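Local structure of StAR-related lipid transfer protein 5 (Homo sapiens, 2R55) at residues V95-N100 with A220-A225; C115-S120 with F134-L139; R168-P173 with D197-L202; G175-P180 with V191-T196. The protein probably binds cholesterol or other sterols through its START domain and may take part in their transport within the cell. All coordinates share one frame; numbering follows the deposited sequence.

Contact 1: residues V95-N100 with A220-A225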
loop_
_atom_site.group_PDB
_atom_site.type_symbol
_atom_site.label_atom_id
_atom_site.label_comp_id
_atom_site.label_asym_id
_atom_site.label_seq_id
_atom_site.Cartn_x
_atom_site.Cartn_y
_atom_site.Cartn_z
ATOM N N VAL A 95 -6.992 -2.677 9.622
ATOM C CA VAL A 95 -8.287 -3.379 9.524
ATOM C C VAL A 95 -9.467 -2.447 9.790
ATOM O O VAL A 95 -10.501 -2.533 9.134
ATOM C CB VAL A 95 -8.356 -4.577 10.523
ATOM C CG1 VAL A 95 -9.776 -5.192 10.601
ATOM C CG2 VAL A 95 -7.331 -5.637 10.152
ATOM N N LYS A 96 -9.290 -1.561 10.761
ATOM C CA LYS A 96 -10.326 -0.641 11.187
ATOM C C LYS A 96 -10.720 0.364 10.098
ATOM O O LYS A 96 -11.777 0.249 9.486
ATOM C CB LYS A 96 -9.858 0.086 12.451
ATOM C CG LYS A 96 -10.882 0.985 13.093
ATOM C CD LYS A 96 -12.086 0.177 13.455
ATOM C CE LYS A 96 -12.867 0.807 14.570
ATOM N NZ LYS A 96 -14.010 -0.088 14.803
ATOM N N TRP A 97 -9.842 1.325 9.845
ATOM C CA TRP A 97 -10.204 2.538 9.123
ATOM C C TRP A 97 -10.209 2.423 7.603
ATOM O O TRP A 97 -10.854 3.223 6.933
ATOM C CB TRP A 97 -9.284 3.687 9.546
ATOM C CG TRP A 97 -7.826 3.390 9.353
ATOM C CD1 TRP A 97 -6.969 2.871 10.278
ATOM C CD2 TRP A 97 -7.059 3.591 8.160
ATOM N NE1 TRP A 97 -5.711 2.743 9.738
ATOM C CE2 TRP A 97 -5.736 3.176 8.440
ATOM C CE3 TRP A 97 -7.355 4.092 6.884
ATOM C CZ2 TRP A 97 -4.708 3.240 7.487
ATOM C CZ3 TRP A 97 -6.336 4.142 5.930
ATOM C CH2 TRP A 97 -5.029 3.716 6.239
ATOM N N ASP A 98 -9.481 1.458 7.054
ATOM C CA ASP A 98 -9.355 1.363 5.598
ATOM C C ASP A 98 -10.477 0.545 4.968
ATOM O O ASP A 98 -10.491 -0.687 5.064
ATOM C CB ASP A 98 -7.993 0.786 5.210
ATOM C CG ASP A 98 -7.778 0.741 3.701
ATOM O OD1 ASP A 98 -8.303 1.604 2.956
ATOM O OD2 ASP A 98 -7.055 -0.168 3.264
ATOM N N GLU A 99 -11.404 1.232 4.305
ATOM C CA GLU A 99 -12.585 0.574 3.735
ATOM C C GLU A 99 -12.241 -0.625 2.849
ATOM O O GLU A 99 -13.078 -1.491 2.633
ATOM C CB GLU A 99 -13.489 1.578 2.987
ATOM C CG GLU A 99 -12.879 2.200 1.724
ATOM C CD GLU A 99 -13.915 2.738 0.729
ATOM O OE1 GLU A 99 -15.012 3.163 1.150
ATOM O OE2 GLU A 99 -13.610 2.747 -0.489
ATOM N N ASN A 100 -10.996 -0.666 2.363
ATOM C CA ASN A 100 -10.530 -1.701 1.434
ATOM C C ASN A 100 -9.805 -2.893 2.046
ATOM O O ASN A 100 -9.124 -3.650 1.330
ATOM C CB ASN A 100 -9.638 -1.080 0.370
ATOM C CG ASN A 100 -10.350 -0.892 -0.935
ATOM O OD1 ASN A 100 -11.265 -1.639 -1.270
ATOM N ND2 ASN A 100 -9.928 0.106 -1.692
ATOM N N ALA A 220 -8.650 10.034 2.479
ATOM C CA ALA A 220 -9.819 10.506 3.216
ATOM C C ALA A 220 -9.971 9.709 4.520
ATOM O O ALA A 220 -10.097 10.295 5.587
ATOM C CB ALA A 220 -11.077 10.423 2.359
ATOM N N ASN A 221 -9.908 8.381 4.432
ATOM C CA ASN A 221 -10.034 7.498 5.605
ATOM C C ASN A 221 -8.904 7.693 6.593
ATOM O O ASN A 221 -9.138 7.930 7.775
ATOM C CB ASN A 221 -10.066 6.018 5.191
ATOM C CG ASN A 221 -11.414 5.570 4.675
ATOM O OD1 ASN A 221 -12.417 6.284 4.780
ATOM N ND2 ASN A 221 -11.449 4.363 4.112
ATOM N N LEU A 222 -7.675 7.585 6.100
ATOM C CA LEU A 222 -6.492 7.785 6.929
ATOM C C LEU A 222 -6.581 9.049 7.797
ATOM O O LEU A 222 -6.175 9.025 8.960
ATOM C CB LEU A 222 -5.235 7.807 6.059
ATOM C CG LEU A 222 -3.818 7.692 6.641
ATOM C CD1 LEU A 222 -3.210 9.059 6.880
ATOM C CD2 LEU A 222 -3.751 6.832 7.896
ATOM N N GLN A 223 -7.116 10.133 7.228
ATOM C CA GLN A 223 -7.219 11.418 7.933
ATOM C C GLN A 223 -8.122 11.328 9.158
ATOM O O GLN A 223 -7.742 11.759 10.249
ATOM C CB GLN A 223 -7.696 12.525 6.986
ATOM C CG GLN A 223 -6.576 13.129 6.135
ATOM C CD GLN A 223 -7.059 13.632 4.779
ATOM O OE1 GLN A 223 -8.212 13.398 4.385
ATOM N NE2 GLN A 223 -6.177 14.320 4.057
ATOM N N LYS A 224 -9.307 10.758 8.951
ATOM C CA LYS A 224 -10.294 10.508 9.996
ATOM C C LYS A 224 -9.693 9.736 11.174
ATOM O O LYS A 224 -9.990 10.073 12.385
ATOM C CB LYS A 224 -11.488 9.742 9.388
ATOM C CG LYS A 224 -12.546 9.161 10.371
ATOM C CD LYS A 224 -13.341 8.039 9.638
ATOM C CE LYS A 224 -14.028 7.058 10.595
ATOM N NZ LYS A 224 -15.371 7.529 11.087
ATOM N N ALA A 225 -8.856 8.711 10.816
ATOM C CA ALA A 225 -8.257 7.849 11.840
ATOM C C ALA A 225 -7.276 8.634 12.703
ATOM O O ALA A 225 -7.278 8.519 13.936
ATOM C CB ALA A 225 -7.577 6.663 11.207
#
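W97 meets L222 and A225 through the face of its indole, and these apolar contacts carry the join. L222 CD2 stands over the six-membered ring, 4.0 Å from its centroid and 22° off the normal, a CH-pi geometry that leaves it nearest W97 CZ2. A225 CB does the same over the five-membered ring, where its distance to W97 CG is 3.8 Å. A first torsion of 56° sets the W97 CG between the backbone N and the carbonyl carbon, turning that face to the helix; D98 CB lies over the opposite face. N221 approaches differently: its CB lies at the ring edge, in plane, 3.7 Å from W97 CE3. The contact thus seats the short helix 94-97 and its following turn on helix 204-227, the long C-terminal helix of the START helix-grip fold. V86 of helix 79-86 touches the indole as well. The polar interaction of the ring runs outside the two segments, with W97 NE1 hydrogen-bonded to C85 O. With an alanine here the indole is gone, which would probably open a gap against L222 and A225 and leave C85 O without its donor. Farther along, the carboxylate of E99 makes a long, weak ion pair with R217.

Contact 2: residues C115-S120 with F134-L139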
loop_
_atom_site.group_PDB
_atom_site.type_symbol
_atom_site.label_atom_id
_atom_site.label_comp_id
_atom_site.label_asym_id
_atom_site.label_seq_id
_atom_site.Cartn_x
_atom_site.Cartn_y
_atom_site.Cartn_z
ATOM N N CYS A 115 8.482 -9.365 7.351
ATOM C CA CYS A 115 7.418 -10.335 7.600
ATOM C C CYS A 115 6.526 -10.631 6.376
ATOM O O CYS A 115 6.504 -9.880 5.398
ATOM C CB CYS A 115 6.548 -9.866 8.770
ATOM S SG CYS A 115 5.403 -8.551 8.308
ATOM N N VAL A 116 5.789 -11.734 6.457
ATOM C CA VAL A 116 4.893 -12.150 5.384
ATOM C C VAL A 116 3.433 -12.020 5.836
ATOM O O VAL A 116 3.044 -12.562 6.875
ATOM C CB VAL A 116 5.220 -13.582 4.913
ATOM C CG1 VAL A 116 4.329 -13.990 3.749
ATOM C CG2 VAL A 116 6.695 -13.678 4.520
ATOM N N SER A 117 2.639 -11.281 5.064
ATOM C CA SER A 117 1.292 -10.924 5.484
ATOM C C SER A 117 0.216 -11.307 4.474
ATOM O O SER A 117 0.469 -11.358 3.269
ATOM C CB SER A 117 1.206 -9.429 5.777
ATOM O OG SER A 117 1.218 -8.674 4.579
ATOM N N ARG A 118 -0.979 -11.588 4.988
ATOM C CA ARG A 118 -2.159 -11.818 4.171
ATOM C C ARG A 118 -3.108 -10.655 4.400
ATOM O O ARG A 118 -3.362 -10.275 5.535
ATOM C CB ARG A 118 -2.825 -13.150 4.538
ATOM C CG ARG A 118 -4.168 -13.417 3.845
ATOM C CD ARG A 118 -4.660 -14.811 4.128
ATOM N NE ARG A 118 -6.109 -14.834 4.278
ATOM C CZ ARG A 118 -6.968 -15.165 3.318
ATOM N NH1 ARG A 118 -6.532 -15.527 2.114
ATOM N NH2 ARG A 118 -8.272 -15.144 3.567
ATOM N N THR A 119 -3.610 -10.088 3.311
ATOM C CA THR A 119 -4.521 -8.958 3.362
ATOM C C THR A 119 -5.805 -9.302 2.596
ATOM O O THR A 119 -5.746 -9.765 1.454
ATOM C CB THR A 119 -3.860 -7.716 2.746
ATOM O OG1 THR A 119 -2.616 -7.460 3.415
ATOM C CG2 THR A 119 -4.760 -6.490 2.862
ATOM N N SER A 120 -6.955 -9.077 3.225
ATOM C CA SER A 120 -8.248 -9.336 2.603
ATOM C C SER A 120 -8.925 -8.021 2.265
ATOM O O SER A 120 -9.062 -7.152 3.120
ATOM C CB SER A 120 -9.162 -10.134 3.535
ATOM O OG SER A 120 -8.528 -11.283 4.070
ATOM N N PHE A 134 -4.209 -10.949 -0.767
ATOM C CA PHE A 134 -2.831 -10.733 -1.189
ATOM C C PHE A 134 -1.896 -11.295 -0.142
ATOM O O PHE A 134 -2.135 -11.124 1.056
ATOM C CB PHE A 134 -2.575 -9.234 -1.368
ATOM C CG PHE A 134 -3.536 -8.572 -2.312
ATOM C CD1 PHE A 134 -4.742 -8.071 -1.861
ATOM C CD2 PHE A 134 -3.234 -8.468 -3.666
ATOM C CE1 PHE A 134 -5.640 -7.482 -2.722
ATOM C CE2 PHE A 134 -4.129 -7.861 -4.552
ATOM C CZ PHE A 134 -5.348 -7.373 -4.061
ATOM N N VAL A 135 -0.826 -11.943 -0.606
ATOM C CA VAL A 135 0.217 -12.501 0.258
ATOM C C VAL A 135 1.551 -11.777 -0.004
ATOM O O VAL A 135 2.239 -12.069 -0.990
ATOM C CB VAL A 135 0.349 -14.047 0.070
ATOM C CG1 VAL A 135 1.430 -14.620 0.972
ATOM C CG2 VAL A 135 -1.000 -14.760 0.347
ATOM N N ASP A 136 1.906 -10.829 0.871
ATOM C CA ASP A 136 3.070 -9.960 0.622
ATOM C C ASP A 136 4.289 -10.223 1.502
ATOM O O ASP A 136 4.170 -10.536 2.694
ATOM C CB ASP A 136 2.714 -8.469 0.786
ATOM C CG ASP A 136 1.527 -8.034 -0.068
ATOM O OD1 ASP A 136 1.475 -8.379 -1.277
ATOM O OD2 ASP A 136 0.646 -7.332 0.494
ATOM N N LEU A 137 5.464 -10.067 0.903
ATOM C CA LEU A 137 6.684 -9.851 1.662
ATOM C C LEU A 137 6.770 -8.358 1.933
ATOM O O LEU A 137 6.927 -7.568 1.004
ATOM C CB LEU A 137 7.900 -10.321 0.879
ATOM C CG LEU A 137 9.229 -10.371 1.626
ATOM C CD1 LEU A 137 9.150 -11.277 2.846
ATOM C CD2 LEU A 137 10.294 -10.859 0.674
ATOM N N VAL A 138 6.612 -7.981 3.200
ATOM C CA VAL A 138 6.607 -6.570 3.600
ATOM C C VAL A 138 7.751 -6.250 4.556
ATOM O O VAL A 138 7.886 -6.861 5.622
ATOM C CB VAL A 138 5.228 -6.084 4.174
ATOM C CG1 VAL A 138 4.634 -7.087 5.162
ATOM C CG2 VAL A 138 5.366 -4.706 4.824
ATOM N N LEU A 139 8.570 -5.287 4.133
ATOM C CA LEU A 139 9.742 -4.843 4.864
ATOM C C LEU A 139 9.515 -3.402 5.263
ATOM O O LEU A 139 9.127 -2.565 4.430
ATOM C CB LEU A 139 10.995 -4.970 3.978
ATOM C CG LEU A 139 12.436 -4.488 4.316
ATOM C CD1 LEU A 139 12.693 -3.045 3.932
ATOM C CD2 LEU A 139 12.903 -4.757 5.762
#
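C115, S117 and T119 pair with V138, D136 and F134 as three antiparallel hydrogen-bonded pairs, two bonds to each. At the first, V138 N gives to C115 O at 2.9 Å and 170°, while the return bond from C115 N to V138 O is longer at 3.1 Å. Of the other four, between S117 and D136 and between T119 and F134, D136 N to S117 O measures 2.8 Å and the rest are similar, all with donors in the carbonyl planes. V116 with L137 and R118 with V135 are the intervening non-hydrogen-bonded pairs, where CA-H...O contacts add support: V116 CA lies 3.2 Å from D136 O.

The side chains sort onto two faces. On one, the two branches of V116 divide the work, CG1 (chi1 -177°, anti to the backbone N) meeting V135 CG1 at 4.1 Å and CG2 meeting L137 CD1 at 3.8 Å. On the other, C115 SG rests against V138 CG1 at 3.6 Å, and that same methyl also approaches S117 OG.

Further out, the other edge of strand 114-120 pairs with strand 103-109, so this hairpin sits inside the START sheet; helix 21-40 touches L137 through M27 and S28. R118 extends from the V116 face to salt bridges with D133 and E105 and a cation-pi contact with F166, and D136 OD2 accepts from N171 ND2. Both buried charges are therefore met by polar or charged groups on strands of the same sheet, which probably offsets the cost of burying them, while uncharged backbone bonds set the register.

Contact 3: residues R168-P173 with D197-L202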
loop_
_atom_site.group_PDB
_atom_site.type_symbol
_atom_site.label_atom_id
_atom_site.label_comp_id
_atom_site.label_asym_id
_atom_site.label_seq_id
_atom_site.Cartn_x
_atom_site.Cartn_y
_atom_site.Cartn_z
ATOM N N ARG A 168 -6.913 -14.707 -5.589
ATOM C CA ARG A 168 -5.552 -14.386 -5.211
ATOM C C ARG A 168 -5.041 -13.233 -6.084
ATOM O O ARG A 168 -4.817 -13.390 -7.284
ATOM C CB ARG A 168 -4.626 -15.610 -5.290
ATOM C CG ARG A 168 -3.098 -15.271 -5.156
ATOM C CD ARG A 168 -2.677 -14.720 -3.776
ATOM N NE ARG A 168 -2.672 -15.770 -2.757
ATOM C CZ ARG A 168 -3.671 -15.984 -1.901
ATOM N NH1 ARG A 168 -4.722 -15.194 -1.926
ATOM N NH2 ARG A 168 -3.619 -16.976 -1.019
ATOM N N GLY A 169 -4.881 -12.070 -5.466
ATOM C CA GLY A 169 -4.235 -10.947 -6.123
ATOM C C GLY A 169 -2.744 -10.951 -5.876
ATOM O O GLY A 169 -2.244 -11.668 -5.010
ATOM N N PHE A 170 -2.030 -10.140 -6.633
ATOM C CA PHE A 170 -0.602 -10.009 -6.469
ATOM C C PHE A 170 -0.277 -8.526 -6.469
ATOM O O PHE A 170 -0.534 -7.825 -7.443
ATOM C CB PHE A 170 0.141 -10.727 -7.592
ATOM C CG PHE A 170 -0.176 -12.196 -7.696
ATOM C CD1 PHE A 170 -1.120 -12.650 -8.608
ATOM C CD2 PHE A 170 0.475 -13.127 -6.881
ATOM C CE1 PHE A 170 -1.441 -14.023 -8.714
ATOM C CE2 PHE A 170 0.183 -14.497 -6.974
ATOM C CZ PHE A 170 -0.791 -14.946 -7.895
ATOM N N ASN A 171 0.231 -8.047 -5.338
ATOM C CA ASN A 171 0.819 -6.721 -5.257
ATOM C C ASN A 171 2.217 -6.758 -5.816
ATOM O O ASN A 171 2.992 -7.660 -5.494
ATOM C CB ASN A 171 0.934 -6.271 -3.794
ATOM C CG ASN A 171 -0.379 -5.814 -3.221
ATOM O OD1 ASN A 171 -1.121 -5.069 -3.855
ATOM N ND2 ASN A 171 -0.677 -6.258 -2.020
ATOM N N HIS A 172 2.540 -5.772 -6.648
ATOM C CA HIS A 172 3.931 -5.506 -7.012
ATOM C C HIS A 172 4.482 -4.375 -6.106
ATOM O O HIS A 172 3.709 -3.816 -5.297
ATOM C CB HIS A 172 4.006 -5.205 -8.490
ATOM C CG HIS A 172 3.692 -6.385 -9.343
ATOM N ND1 HIS A 172 2.453 -6.584 -9.909
ATOM C CD2 HIS A 172 4.451 -7.445 -9.711
ATOM C CE1 HIS A 172 2.470 -7.703 -10.612
ATOM N NE2 HIS A 172 3.670 -8.244 -10.508
ATOM N N PRO A 173 5.802 -4.074 -6.177
ATOM C CA PRO A 173 6.376 -3.196 -5.133
ATOM C C PRO A 173 5.498 -1.989 -4.837
ATOM O O PRO A 173 5.158 -1.235 -5.747
ATOM C CB PRO A 173 7.714 -2.773 -5.725
ATOM C CG PRO A 173 8.108 -3.951 -6.586
ATOM C CD PRO A 173 6.829 -4.503 -7.149
ATOM N N ASP A 197 -2.159 -6.001 -8.771
ATOM C CA ASP A 197 -2.779 -6.817 -9.811
ATOM C C ASP A 197 -3.993 -7.506 -9.213
ATOM O O ASP A 197 -3.883 -8.515 -8.512
ATOM C CB ASP A 197 -1.811 -7.853 -10.364
ATOM C CG ASP A 197 -2.408 -8.660 -11.484
ATOM O OD1 ASP A 197 -3.485 -8.289 -11.998
ATOM O OD2 ASP A 197 -1.798 -9.677 -11.871
ATOM N N LEU A 198 -5.160 -6.947 -9.473
ATOM C CA LEU A 198 -6.397 -7.587 -9.069
ATOM C C LEU A 198 -6.522 -9.011 -9.578
ATOM O O LEU A 198 -7.142 -9.850 -8.918
ATOM C CB LEU A 198 -7.579 -6.737 -9.489
ATOM C CG LEU A 198 -7.622 -5.464 -8.620
ATOM C CD1 LEU A 198 -8.689 -4.522 -9.146
ATOM C CD2 LEU A 198 -7.817 -5.779 -7.141
ATOM N N SER A 199 -5.916 -9.293 -10.746
ATOM C CA SER A 199 -5.839 -10.665 -11.249
ATOM C C SER A 199 -7.273 -11.130 -11.483
ATOM O O SER A 199 -8.145 -10.304 -11.760
ATOM C CB SER A 199 -5.061 -11.541 -10.251
ATOM O OG SER A 199 -5.295 -12.912 -10.409
ATOM N N GLY A 200 -7.532 -12.428 -11.364
ATOM C CA GLY A 200 -8.835 -12.984 -11.753
ATOM C C GLY A 200 -9.135 -12.664 -13.208
ATOM O O GLY A 200 -8.254 -12.737 -14.050
ATOM N N TYR A 201 -10.369 -12.264 -13.492
ATOM C CA TYR A 201 -10.837 -12.083 -14.865
ATOM C C TYR A 201 -11.584 -10.773 -15.046
ATOM O O TYR A 201 -12.798 -10.770 -15.230
ATOM C CB TYR A 201 -11.731 -13.265 -15.266
ATOM C CG TYR A 201 -11.011 -14.589 -15.256
ATOM C CD1 TYR A 201 -10.928 -15.354 -14.085
ATOM C CD2 TYR A 201 -10.393 -15.074 -16.409
ATOM C CE1 TYR A 201 -10.249 -16.571 -14.061
ATOM C CE2 TYR A 201 -9.721 -16.292 -16.406
ATOM C CZ TYR A 201 -9.651 -17.036 -15.228
ATOM O OH TYR A 201 -8.989 -18.247 -15.226
ATOM N N LEU A 202 -10.852 -9.664 -15.028
ATOM C CA LEU A 202 -11.488 -8.345 -14.993
ATOM C C LEU A 202 -11.234 -7.513 -16.221
ATOM O O LEU A 202 -10.094 -7.387 -16.636
ATOM C CB LEU A 202 -11.016 -7.548 -13.775
ATOM C CG LEU A 202 -11.505 -8.014 -12.409
ATOM C CD1 LEU A 202 -10.932 -7.068 -11.390
ATOM C CD2 LEU A 202 -13.050 -8.102 -12.318
#
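Where the hairpin of strands 167-180 and 188-197 in the START sheet runs out toward helix 204-227, F170 and D197 form an antiparallel hydrogen-bonded pair, and an Asx turn at D197 then leads the chain away. F170 N donates to D197 O at 3.1 Å, in the carbonyl plane; in return D197 N reaches F170 O at 2.8 Å, the donor tilted 28° from the F170 carbonyl plane. G169, just before F170, lies close to the pair, its CA 3.4 Å from D197 O, and a beta carbon there would be tight against the same oxygen. With its CG anti to the backbone N (chi1 -177°), D197 swings OD1 back over the turn, where it takes S199 N at 2.9 Å from well above the carboxylate plane. That turn brings S199 round so that its hydroxyl donates to the backbone of R168. An alanine in place of S199 would probably leave R168 O without this donor and the loop tied less firmly to the strand. Beyond the segments, R168 NH1 forms a salt bridge with D133, L198 packs on V207 and F211 of helix 204-227, and the H172 ring stacks on F64. The bond from S199 OG to R168 O measures 3.2 Å, the hydroxyl tilted 23° from the carbonyl plane.

Contact 4: residues G175-P180 with V191-T196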
loop_
_atom_site.group_PDB
_atom_site.type_symbol
_atom_site.label_atom_id
_atom_site.label_comp_id
_atom_site.label_asym_id
_atom_site.label_seq_id
_atom_site.Cartn_x
_atom_site.Cartn_y
_atom_site.Cartn_z
ATOM N N GLY A 175 3.535 0.456 -1.232
ATOM C CA GLY A 175 3.511 0.781 0.182
ATOM C C GLY A 175 3.478 2.265 0.441
ATOM O O GLY A 175 2.939 3.039 -0.353
ATOM N N CYS A 176 4.081 2.656 1.551
ATOM C CA CYS A 176 3.971 4.003 2.078
ATOM C C CYS A 176 5.296 4.594 2.485
ATOM O O CYS A 176 6.104 3.919 3.116
ATOM C CB CYS A 176 3.113 3.979 3.326
ATOM S SG CYS A 176 1.435 3.931 2.904
ATOM N N PHE A 177 5.478 5.868 2.146
ATOM C CA PHE A 177 6.523 6.705 2.732
ATOM C C PHE A 177 5.915 7.695 3.748
ATOM O O PHE A 177 5.053 8.515 3.400
ATOM C CB PHE A 177 7.271 7.463 1.635
ATOM C CG PHE A 177 8.165 6.599 0.793
ATOM C CD1 PHE A 177 7.676 5.969 -0.349
ATOM C CD2 PHE A 177 9.509 6.428 1.130
ATOM C CE1 PHE A 177 8.514 5.171 -1.160
ATOM C CE2 PHE A 177 10.350 5.631 0.341
ATOM C CZ PHE A 177 9.841 4.993 -0.817
ATOM N N CYS A 178 6.338 7.593 5.003
ATOM C CA CYS A 178 5.933 8.550 6.041
ATOM C C CYS A 178 7.092 9.511 6.305
ATOM O O CYS A 178 8.089 9.111 6.897
ATOM C CB CYS A 178 5.573 7.818 7.335
ATOM S SG CYS A 178 4.189 6.659 7.256
ATOM N N GLU A 179 6.960 10.764 5.861
ATOM C CA GLU A 179 8.093 11.716 5.855
ATOM C C GLU A 179 7.846 12.913 6.767
ATOM O O GLU A 179 6.892 13.661 6.555
ATOM C CB GLU A 179 8.425 12.221 4.431
ATOM C CG GLU A 179 8.312 11.156 3.314
ATOM C CD GLU A 179 8.393 11.731 1.887
ATOM O OE1 GLU A 179 7.964 12.883 1.643
ATOM O OE2 GLU A 179 8.884 11.018 0.997
ATOM N N PRO A 180 8.722 13.112 7.768
ATOM C CA PRO A 180 8.601 14.251 8.690
ATOM C C PRO A 180 8.870 15.573 7.965
ATOM O O PRO A 180 9.594 15.588 6.957
ATOM C CB PRO A 180 9.684 13.971 9.733
ATOM C CG PRO A 180 10.707 13.153 8.990
ATOM C CD PRO A 180 9.901 12.280 8.073
ATOM N N VAL A 191 3.329 9.748 1.043
ATOM C CA VAL A 191 3.341 9.349 -0.363
ATOM C C VAL A 191 3.192 7.830 -0.431
ATOM O O VAL A 191 3.971 7.082 0.189
ATOM C CB VAL A 191 4.630 9.799 -1.077
ATOM C CG1 VAL A 191 4.499 9.630 -2.598
ATOM C CG2 VAL A 191 4.939 11.234 -0.738
ATOM N N THR A 192 2.168 7.379 -1.156
ATOM C CA THR A 192 1.831 5.968 -1.185
ATOM C C THR A 192 1.750 5.485 -2.617
ATOM O O THR A 192 1.289 6.216 -3.509
ATOM C CB THR A 192 0.467 5.667 -0.548
ATOM O OG1 THR A 192 -0.566 6.235 -1.358
ATOM C CG2 THR A 192 0.351 6.206 0.870
ATOM N N PHE A 193 2.166 4.233 -2.826
ATOM C CA PHE A 193 2.081 3.604 -4.122
ATOM C C PHE A 193 1.237 2.353 -4.054
ATOM O O PHE A 193 1.500 1.466 -3.248
ATOM C CB PHE A 193 3.477 3.277 -4.644
ATOM C CG PHE A 193 4.331 4.473 -4.809
ATOM C CD1 PHE A 193 4.239 5.246 -5.950
ATOM C CD2 PHE A 193 5.191 4.867 -3.797
ATOM C CE1 PHE A 193 5.009 6.374 -6.090
ATOM C CE2 PHE A 193 5.965 6.001 -3.933
ATOM C CZ PHE A 193 5.879 6.753 -5.084
ATOM N N PHE A 194 0.216 2.309 -4.907
ATOM C CA PHE A 194 -0.599 1.119 -5.121
ATOM C C PHE A 194 -0.129 0.491 -6.410
ATOM O O PHE A 194 -0.035 1.168 -7.436
ATOM C CB PHE A 194 -2.066 1.517 -5.231
ATOM C CG PHE A 194 -2.704 1.818 -3.916
ATOM C CD1 PHE A 194 -1.954 1.792 -2.739
ATOM C CD2 PHE A 194 -4.038 2.163 -3.847
ATOM C CE1 PHE A 194 -2.552 2.068 -1.515
ATOM C CE2 PHE A 194 -4.634 2.443 -2.623
ATOM C CZ PHE A 194 -3.891 2.396 -1.463
ATOM N N HIS A 195 0.191 -0.793 -6.362
ATOM C CA HIS A 195 0.825 -1.453 -7.497
ATOM C C HIS A 195 0.204 -2.805 -7.621
ATOM O O HIS A 195 0.876 -3.833 -7.543
ATOM C CB HIS A 195 2.307 -1.626 -7.210
ATOM C CG HIS A 195 3.163 -1.664 -8.436
ATOM N ND1 HIS A 195 4.525 -1.482 -8.385
ATOM C CD2 HIS A 195 2.854 -1.847 -9.742
ATOM C CE1 HIS A 195 5.019 -1.563 -9.608
ATOM N NE2 HIS A 195 4.027 -1.783 -10.448
ATOM N N THR A 196 -1.099 -2.802 -7.805
ATOM C CA THR A 196 -1.894 -3.979 -7.513
ATOM C C THR A 196 -2.304 -4.684 -8.769
ATOM O O THR A 196 -2.730 -4.043 -9.723
ATOM C CB THR A 196 -3.123 -3.551 -6.764
ATOM O OG1 THR A 196 -2.706 -3.017 -5.507
ATOM C CG2 THR A 196 -4.088 -4.718 -6.552
#
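G175, C176 and F177 face F193, T192 and V191 across a beta hairpin of the START sheet, the strand axes 4.7 Å apart and 175° from parallel. This is the tight part. Four backbone bonds hold the two hydrogen-bonded pairs: the straightest, F177 N to V191 O, is 2.8 Å at 173°, whereas its counterpart from V191 N to F177 O stretches to 3.2 Å. G175 and F193 exchange the other two. At the backbone angles of G175 any side chain would collide with the carbonyl oxygen of the residue before, so glycine suits the position.

Between these pairs C176 SG faces the methyl CG2 of T192. Their face of the sheet lies under helix 204-227, where M215 and F218 touch T192. The opposite face carries F177, V191 and F193, covered by M35 and R39 of helix 21-40. There the rings meet diagonally: F177 CD1 and CE1 come up to the edge of the F193 ring in its plane, so this is no face-to-face stack.

Farther along, at E179, the fit becomes looser. E179 is partly exposed and adds little across the contact, its OE1 only brushing V191 CG2 at 4.2 Å; its main polar partner is R39 of helix 21-40, a salt bridge through OE2. The rings, by contrast, stay buried, with F177 CE1 3.9 Å from F193 CE2.

How the contacts relate
Contacts 2, 3 and 4 lie in one curved sheet and touch in turn. Contacts 2 and 3 (centres 13 Å apart) meet by packing, F134 CD2 3.4 Å from G169 C. Contacts 3 and 4 use the same hairpin, linked where H172 N reaches H195 O at 2.7 Å; F134 also packs on T196, joining contacts 2 and 4. Contact 1 touches none: its nearest atoms are about 4 Å from contact 2 (centres 19 Å apart) and about 6 Å from contact 4 (centres 15 Å apart). It joins helix 94-97 and the residues after it to helix 204-227, which also packs on the T192 side of the sheet. In START domains the lipid cavity lies between this helix and the sheet.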